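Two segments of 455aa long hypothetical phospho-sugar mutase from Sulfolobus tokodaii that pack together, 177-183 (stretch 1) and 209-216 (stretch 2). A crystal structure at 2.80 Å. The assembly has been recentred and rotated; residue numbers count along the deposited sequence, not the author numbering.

Stretch 1 (177-183) IDPANSV
Stretch 2 209-216: LFSARQPE

Stretch 1 leaves a β-strand at Ile177 and Asp178 (phi/psi -123/124° and -114/87°) and folds at once into a type I' turn from Pro179 to Ser182. Ala180 (59/42°) and Asn181 (61/17°) both adopt left-handed backbone conformations, and the turn is closed by a hydrogen bond from Ser182 N to Pro179 O (3.1 Å). Stretch 2 has no regular helix or strand. It begins at Leu209 (-94/-9°), turns left-handed at Phe210 (42/41°), passes through Ser211 and Ala212 near -47/-48° and -66/-35°, and extends at Arg213 (-169/162°); a weak bond from Arg213 N to Phe210 O (3.4 Å) ties this bend. In register, the CA atoms of Ala180 and Pro215 lie 5.4 Å apart and those of Asn181 and Phe210 5.9 Å. Together the stretches bury 335 Å².

The polar link is a salt bridge between Asp178 and Arg213. Arg213 leaves its backbone sideways, but chi angles of 77° (p), 165° (t), 169° (t) and 86° carry the guanidinium to stretch 1, where Arg213 NE donates to Asp178 OD2 at 2.8 Å (150°), near the guanidinium plane. The position of OD2 is less certain, because it sits too close to an atom elsewhere in the model. Asp178, with chi1 t and chi2 near 1°, points toward stretch 2; Asp178 OD1 accepts from Ala180 N at 3.3 Å and is also hydrogen-bonded elsewhere, so the carboxylate steadies the turn while engaging the arginine. Arg213 NH2 adds a weak bond to Asp178 O (3.4 Å, 127°) and is also satisfied elsewhere in the structure. Arg213 NH1 turns back to its own stretch, with weak bonds to Gln214 O (2.8 Å) and Pro215 O (3.4 Å). All three guanidinium nitrogens of this buried arginine therefore have acceptors.

Ala180 CB packs over one face of the guanidinium, 3.3 Å from Arg213 NH2, and reaches Pro215 O at 4.1 Å; its small methyl fits this close approach. The buried phenyl group of Phe210 (chi1 -61°, m; chi2 -79°) likewise starts sideways and ends nearer, filling space beside the turn. The ring edge meets Ala180 O, 3.0 Å from Phe210 CE1, and Ser182 CB, 4.0 Å from the same Phe210 CE1, while Asn181 CB lies 4.1 Å from Phe210 CD1.

Asn181, also buried and of a type that readily takes a left-handed backbone (chi1 -69°, m; chi2 127°), sets Asn181 OD1 4.1 Å from Phe210 CA and 3.9 Å from Ala212 CB, whereas its ND2 is hydrogen-bonded elsewhere. Ser182 OG (chi1 t) accepts from Val183 N at a very short 2.4 Å and is also hydrogen-bonded elsewhere in the structure.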

ATOM      1  N   ILE A 177     -17.287  -0.801   7.014  1.00 30.29           N
ATOM      2  CA  ILE A 177     -16.324  -0.620   5.938  1.00 28.40           C
ATOM      3  C   ILE A 177     -16.318   0.815   5.399  1.00 28.28           C
ATOM      4  O   ILE A 177     -17.352   1.352   4.996  1.00 26.78           O
ATOM      5  CB  ILE A 177     -16.625  -1.602   4.805  1.00 28.00           C
ATOM      6  CG1 ILE A 177     -16.458  -3.043   5.310  1.00 27.61           C
ATOM      7  CG2 ILE A 177     -15.715  -1.341   3.643  1.00 28.36           C
ATOM      8  CD1 ILE A 177     -16.806  -4.127   4.290  1.00 25.43           C
ATOM      9  N   ASP A 178     -15.134   1.431   5.425  1.00 28.91           N
ATOM     10  CA  ASP A 178     -14.930   2.799   4.953  1.00 28.91           C
ATOM     11  C   ASP A 178     -14.026   2.764   3.726  1.00 28.37           C
ATOM     12  O   ASP A 178     -12.801   2.877   3.834  1.00 28.33           O
ATOM     13  CB  ASP A 178     -14.284   3.637   6.061  1.00 30.84           C
ATOM     14  CG  ASP A 178     -14.196   5.131   5.713  1.00 32.13           C
ATOM     15  OD1 ASP A 178     -14.643   5.537   4.620  1.00 31.97           O
ATOM     16  OD2 ASP A 178     -13.675   5.901   6.552  1.00 33.73           O
ATOM     17  N   PRO A 179     -14.627   2.585   2.535  1.00 28.03           N
ATOM     18  CA  PRO A 179     -13.880   2.527   1.278  1.00 27.69           C
ATOM     19  C   PRO A 179     -13.467   3.893   0.758  1.00 28.10           C
ATOM     20  O   PRO A 179     -12.923   4.006  -0.348  1.00 28.96           O
ATOM     21  CB  PRO A 179     -14.848   1.812   0.353  1.00 26.74           C
ATOM     22  CG  PRO A 179     -16.148   2.300   0.830  1.00 25.93           C
ATOM     23  CD  PRO A 179     -16.030   2.201   2.308  1.00 26.61           C
ATOM     24  N   ALA A 180     -13.733   4.928   1.549  1.00 27.41           N
ATOM     25  CA  ALA A 180     -13.365   6.297   1.190  1.00 27.59           C
ATOM     26  C   ALA A 180     -13.963   6.802  -0.114  1.00 26.95           C
ATOM     27  O   ALA A 180     -13.300   7.463  -0.902  1.00 26.56           O
ATOM     28  CB  ALA A 180     -11.836   6.437   1.152  1.00 27.93           C
ATOM     29  N   ASN A 181     -15.231   6.503  -0.327  1.00 27.31           N
ATOM     30  CA  ASN A 181     -15.925   6.947  -1.531  1.00 26.59           C
ATOM     31  C   ASN A 181     -15.310   6.408  -2.814  1.00 25.99           C
ATOM     32  O   ASN A 181     -15.589   6.908  -3.909  1.00 25.85           O
ATOM     33  CB  ASN A 181     -15.952   8.461  -1.551  1.00 26.22           C
ATOM     34  CG  ASN A 181     -16.838   9.010  -0.486  1.00 27.17           C
ATOM     35  OD1 ASN A 181     -16.440   9.861   0.319  1.00 29.07           O
ATOM     36  ND2 ASN A 181     -18.063   8.527  -0.466  1.00 27.65           N
ATOM     37  N   SER A 182     -14.496   5.371  -2.673  1.00 24.71           N
ATOM     38  CA  SER A 182     -13.855   4.797  -3.818  1.00 24.79           C
ATOM     39  C   SER A 182     -13.997   3.293  -4.089  1.00 26.04           C
ATOM     40  O   SER A 182     -14.645   2.517  -3.379  1.00 26.00           O
ATOM     41  CB  SER A 182     -12.384   5.168  -3.784  1.00 25.24           C
ATOM     42  OG  SER A 182     -11.727   4.678  -4.936  1.00 26.04           O
ATOM     43  N   VAL A 183     -13.337   2.911  -5.164  1.00 27.36           N
ATOM     44  CA  VAL A 183     -13.305   1.570  -5.704  1.00 27.65           C
ATOM     45  C   VAL A 183     -13.282   0.398  -4.699  1.00 27.79           C
ATOM     46  O   VAL A 183     -13.676  -0.721  -5.024  1.00 27.47           O
ATOM     47  CB  VAL A 183     -12.122   1.549  -6.734  1.00 27.80           C
ATOM     48  CG1 VAL A 183     -11.025   0.593  -6.312  1.00 28.24           C
ATOM     49  CG2 VAL A 183     -12.665   1.284  -8.131  1.00 27.18           C
ATOM     50  N   LEU A 209     -14.962  13.118  -5.562  1.00 28.94           N
ATOM     51  CA  LEU A 209     -14.715  14.370  -4.839  1.00 30.09           C
ATOM     52  C   LEU A 209     -14.298  14.157  -3.390  1.00 30.40           C
ATOM     53  O   LEU A 209     -13.892  15.106  -2.730  1.00 31.57           O
ATOM     54  CB  LEU A 209     -15.921  15.319  -4.902  1.00 29.79           C
ATOM     55  CG  LEU A 209     -15.784  16.403  -5.980  1.00 30.55           C
ATOM     56  CD1 LEU A 209     -15.194  15.770  -7.243  1.00 31.43           C
ATOM     57  CD2 LEU A 209     -17.124  17.052  -6.289  1.00 29.19           C
ATOM     58  N   PHE A 210     -14.390  12.918  -2.913  1.00 29.93           N
ATOM     59  CA  PHE A 210     -13.997  12.556  -1.556  1.00 29.27           C
ATOM     60  C   PHE A 210     -14.423  13.557  -0.503  1.00 29.27           C
ATOM     61  O   PHE A 210     -13.687  13.884   0.412  1.00 29.11           O
ATOM     62  CB  PHE A 210     -12.493  12.363  -1.505  1.00 28.90           C
ATOM     63  CG  PHE A 210     -12.005  11.288  -2.403  1.00 29.17           C
ATOM     64  CD1 PHE A 210     -12.116   9.955  -2.034  1.00 29.62           C
ATOM     65  CD2 PHE A 210     -11.431  11.602  -3.628  1.00 29.35           C
ATOM     66  CE1 PHE A 210     -11.657   8.949  -2.865  1.00 29.15           C
ATOM     67  CE2 PHE A 210     -10.967  10.603  -4.469  1.00 28.67           C
ATOM     68  CZ  PHE A 210     -11.079   9.275  -4.085  1.00 29.14           C
ATOM     69  N   SER A 211     -15.629  14.053  -0.659  1.00 30.19           N
ATOM     70  CA  SER A 211     -16.208  15.003   0.263  1.00 30.50           C
ATOM     71  C   SER A 211     -16.073  14.643   1.741  1.00 31.53           C
ATOM     72  O   SER A 211     -15.690  15.479   2.547  1.00 32.04           O
ATOM     73  CB  SER A 211     -17.684  15.155  -0.074  1.00 30.53           C
ATOM     74  OG  SER A 211     -18.369  15.693   1.024  1.00 30.52           O
ATOM     75  N   ALA A 212     -16.389  13.403   2.108  1.00 32.54           N
ATOM     76  CA  ALA A 212     -16.344  13.009   3.518  1.00 32.96           C
ATOM     77  C   ALA A 212     -14.974  12.970   4.223  1.00 33.90           C
ATOM     78  O   ALA A 212     -14.878  13.253   5.429  1.00 35.00           O
ATOM     79  CB  ALA A 212     -17.055  11.686   3.694  1.00 31.99           C
ATOM     80  N   ARG A 213     -13.919  12.593   3.513  1.00 33.63           N
ATOM     81  CA  ARG A 213     -12.597  12.562   4.135  1.00 32.95           C
ATOM     82  C   ARG A 213     -11.522  12.365   3.084  1.00 34.56           C
ATOM     83  O   ARG A 213     -11.804  11.960   1.954  1.00 35.38           O
ATOM     84  CB  ARG A 213     -12.488  11.454   5.192  1.00 30.18           C
ATOM     85  CG  ARG A 213     -12.313  10.043   4.668  1.00 28.36           C
ATOM     86  CD  ARG A 213     -11.853   9.088   5.738  1.00 24.96           C
ATOM     87  NE  ARG A 213     -11.927   7.697   5.285  1.00 25.84           N
ATOM     88  CZ  ARG A 213     -10.986   7.040   4.599  1.00 25.02           C
ATOM     89  NH1 ARG A 213      -9.854   7.627   4.252  1.00 24.79           N
ATOM     90  NH2 ARG A 213     -11.162   5.765   4.292  1.00 23.99           N
ATOM     91  N   GLN A 214     -10.286  12.670   3.437  1.00 35.47           N
ATOM     92  CA  GLN A 214      -9.231  12.478   2.481  1.00 36.68           C
ATOM     93  C   GLN A 214      -9.166  10.974   2.241  1.00 36.32           C
ATOM     94  O   GLN A 214      -9.408  10.170   3.146  1.00 35.87           O
ATOM     95  CB  GLN A 214      -7.905  12.990   3.030  1.00 38.83           C
ATOM     96  CG  GLN A 214      -7.264  12.092   4.055  1.00 41.92           C
ATOM     97  CD  GLN A 214      -5.925  12.635   4.489  1.00 44.34           C
ATOM     98  OE1 GLN A 214      -5.175  11.990   5.244  1.00 45.37           O
ATOM     99  NE2 GLN A 214      -5.607  13.840   4.014  1.00 45.75           N
ATOM    100  N   PRO A 215      -8.853  10.576   1.009  1.00 35.79           N
ATOM    101  CA  PRO A 215      -8.768   9.152   0.676  1.00 35.86           C
ATOM    102  C   PRO A 215      -7.738   8.336   1.450  1.00 35.46           C
ATOM    103  O   PRO A 215      -7.842   7.125   1.535  1.00 35.61           O
ATOM    104  CB  PRO A 215      -8.488   9.163  -0.831  1.00 36.77           C
ATOM    105  CG  PRO A 215      -7.878  10.535  -1.069  1.00 36.53           C
ATOM    106  CD  PRO A 215      -8.683  11.418  -0.183  1.00 35.21           C
ATOM    107  N   GLU A 216      -6.732   8.986   2.009  1.00 35.12           N
ATOM    108  CA  GLU A 216      -5.726   8.239   2.730  1.00 34.74           C
ATOM    109  C   GLU A 216      -6.114   8.093   4.188  1.00 34.35           C
ATOM    110  O   GLU A 216      -6.220   9.077   4.904  1.00 34.22           O
ATOM    111  CB  GLU A 216      -4.386   8.934   2.597  1.00 36.42           C
ATOM    112  CG  GLU A 216      -3.319   8.372   3.503  1.00 38.50           C
ATOM    113  CD  GLU A 216      -2.119   9.285   3.596  1.00 40.01           C
ATOM    114  OE1 GLU A 216      -2.323  10.523   3.508  1.00 41.25           O
ATOM    115  OE2 GLU A 216      -0.986   8.776   3.774  1.00 40.10           O
TER